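Local coordinates for protein elafin (Homo sapiens, PDB 1FLE) that inhibits neutrophil and pancreatic elastase in skin through this WAP-type inhibitor domain and may thereby prevent elastase-mediated breakdown of tissue, at residues B[20-23]-B[27-30]. Residues are numbered along the deposited sequence; the frame is centred on the assembly and turned at random.
Sequences LIRC and NPPN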
ATOM      1  N   LEU B  20      -2.418 -10.192 -14.038  1.00 30.47           N
ATOM      2  CA  LEU B  20      -2.730 -10.944 -12.807  1.00 29.68           C
ATOM      3  C   LEU B  20      -2.375 -10.293 -11.494  1.00 28.02           C
ATOM      4  O   LEU B  20      -2.384 -11.043 -10.509  1.00 27.96           O
ATOM      5  CB  LEU B  20      -2.349 -12.433 -12.901  1.00 31.19           C
ATOM      6  CG  LEU B  20      -3.340 -13.312 -12.080  1.00 32.33           C
ATOM      7  CD1 LEU B  20      -3.802 -14.484 -12.949  1.00 31.59           C
ATOM      8  CD2 LEU B  20      -2.644 -13.736 -10.775  1.00 32.19           C
ATOM      9  N   ILE B  21      -2.113  -9.019 -11.433  1.00 27.15           N
ATOM     10  CA  ILE B  21      -1.849  -8.338 -10.156  1.00 25.96           C
ATOM     11  C   ILE B  21      -2.917  -7.225 -10.034  1.00 25.96           C
ATOM     12  O   ILE B  21      -3.376  -6.635 -11.042  1.00 25.41           O
ATOM     13  CB  ILE B  21      -0.402  -7.841 -10.029  1.00 25.80           C
ATOM     14  CG1 ILE B  21      -0.223  -6.542 -10.875  1.00 26.01           C
ATOM     15  CG2 ILE B  21       0.684  -8.879 -10.442  1.00 25.87           C
ATOM     16  CD1 ILE B  21       1.225  -6.013 -10.873  1.00 27.28           C
ATOM     17  N   ARG B  22      -3.281  -6.966  -8.791  1.00 24.94           N
ATOM     18  CA  ARG B  22      -4.272  -5.942  -8.478  1.00 24.86           C
ATOM     19  C   ARG B  22      -3.721  -5.046  -7.363  1.00 22.90           C
ATOM     20  O   ARG B  22      -3.221  -5.582  -6.372  1.00 22.16           O
ATOM     21  CB  ARG B  22      -5.616  -6.516  -8.046  1.00 29.35           C
ATOM     22  CG  ARG B  22      -6.766  -6.516  -9.043  1.00 34.89           C
ATOM     23  CD  ARG B  22      -8.018  -5.934  -8.378  1.00 40.20           C
ATOM     24  NE  ARG B  22      -7.925  -4.508  -8.317  1.00 45.08           N
ATOM     25  CZ  ARG B  22      -8.398  -3.438  -7.708  1.00 46.41           C
ATOM     26  NH1 ARG B  22      -9.305  -3.386  -6.744  1.00 46.36           N
ATOM     27  NH2 ARG B  22      -7.913  -2.226  -8.139  1.00 48.42           N
ATOM     28  N   CYS B  23      -3.807  -3.741  -7.550  1.00 21.12           N
ATOM     29  CA  CYS B  23      -3.336  -2.838  -6.446  1.00 20.33           C
ATOM     30  C   CYS B  23      -4.297  -3.149  -5.296  1.00 19.41           C
ATOM     31  O   CYS B  23      -5.451  -3.576  -5.514  1.00 20.38           O
ATOM     32  CB  CYS B  23      -3.296  -1.415  -6.866  1.00 20.67           C
ATOM     33  SG  CYS B  23      -4.982  -0.781  -7.331  1.00 20.33           S
ATOM     34  N   ASN B  27     -11.749   0.655  -5.720  1.00 19.66           N
ATOM     35  CA  ASN B  27     -12.147   1.693  -6.680  1.00 20.98           C
ATOM     36  C   ASN B  27     -10.959   2.473  -7.251  1.00 22.34           C
ATOM     37  O   ASN B  27     -10.932   3.702  -7.061  1.00 21.40           O
ATOM     38  CB  ASN B  27     -13.066   2.703  -5.937  1.00 21.78           C
ATOM     39  CG  ASN B  27     -14.255   2.110  -5.208  1.00 22.92           C
ATOM     40  OD1 ASN B  27     -14.621   2.567  -4.083  1.00 24.26           O
ATOM     41  ND2 ASN B  27     -14.862   1.083  -5.821  1.00 22.05           N
ATOM     42  N   PRO B  28     -10.020   1.799  -7.881  1.00 24.38           N
ATOM     43  CA  PRO B  28      -8.862   2.511  -8.451  1.00 26.31           C
ATOM     44  C   PRO B  28      -9.379   3.376  -9.608  1.00 28.24           C
ATOM     45  O   PRO B  28     -10.403   3.019 -10.261  1.00 28.45           O
ATOM     46  CB  PRO B  28      -7.888   1.412  -8.853  1.00 25.94           C
ATOM     47  CG  PRO B  28      -8.748   0.198  -9.057  1.00 25.93           C
ATOM     48  CD  PRO B  28      -9.954   0.361  -8.137  1.00 25.06           C
ATOM     49  N   PRO B  29      -8.681   4.483  -9.840  1.00 29.79           N
ATOM     50  CA  PRO B  29      -8.989   5.442 -10.901  1.00 30.82           C
ATOM     51  C   PRO B  29      -8.844   4.867 -12.302  1.00 31.68           C
ATOM     52  O   PRO B  29      -7.857   4.186 -12.631  1.00 31.49           O
ATOM     53  CB  PRO B  29      -8.079   6.637 -10.629  1.00 30.85           C
ATOM     54  CG  PRO B  29      -6.889   5.987  -9.973  1.00 31.28           C
ATOM     55  CD  PRO B  29      -7.476   4.897  -9.063  1.00 30.36           C
ATOM     56  N   ASN B  30      -9.877   5.155 -13.100  1.00 32.55           N
ATOM     57  CA  ASN B  30      -9.937   4.669 -14.506  1.00 33.91           C
ATOM     58  C   ASN B  30      -9.372   5.740 -15.445  1.00 33.72           C
ATOM     59  O   ASN B  30      -9.587   6.953 -15.307  1.00 33.16           O
ATOM     60  CB  ASN B  30     -11.315   4.153 -14.837  1.00 36.65           C
ATOM     61  CG  ASN B  30     -11.689   2.862 -14.136  1.00 39.05           C
ATOM     62  OD1 ASN B  30     -11.566   1.773 -14.735  1.00 40.73           O
ATOM     63  ND2 ASN B  30     -12.146   2.907 -12.884  1.00 40.42           N
TER
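The apolar part of this small contact joins C23 to P28, with SG of C23 resting 3.9 Å from CB of P28. The sulfur sits between its own backbone N and carbonyl carbon (chi1 62°), a setting from which it reaches both the proline ring and C49, its disulfide partner. Cysteine suits the place because a half-cystine is compact, apolar and covalently anchored; P28 also packs on C49, lying against both ends of the C23–C49 bridge. Proline in turn offers a rigid hydrocarbon surface; its ring restrains its phi near -67°, and the proline that follows, P29, favours the extended psi of P28.

The second element is R22, whose long side chain bends at chi2 and chi3 and thereby brings its guanidinium to P28, the two side chains crossing at about a right angle. The planar group presents an edge to the ring: CZ is 4.1 Å from P28 CD, and NH1 lies 4.0 Å from the same carbon. NH2 is modelled implausibly close to the ring, so its exact position is doubtful. A weak hydrogen bond from NH1 to the carbonyl of M25, in the intervening loop, is a modest tether. Cutting R22 back to an alanine is likely to uncover the part of the P28 ring that the guanidinium meets and to leave the M25 carbonyl without its arginine partner.

R22 and C23 meanwhile pair antiparallel with a strand of the other protein chain, consistent with the way WAP-type inhibitor loops bind a serine protease. With no helix and little sheet, this four-disulfide core fold probably relies largely on its disulfides: here a covalent bridge and a stiff ring, with a weakly tethered arginine, probably help to hold the loop that follows strand 21-23 and so to back the intermolecular segment.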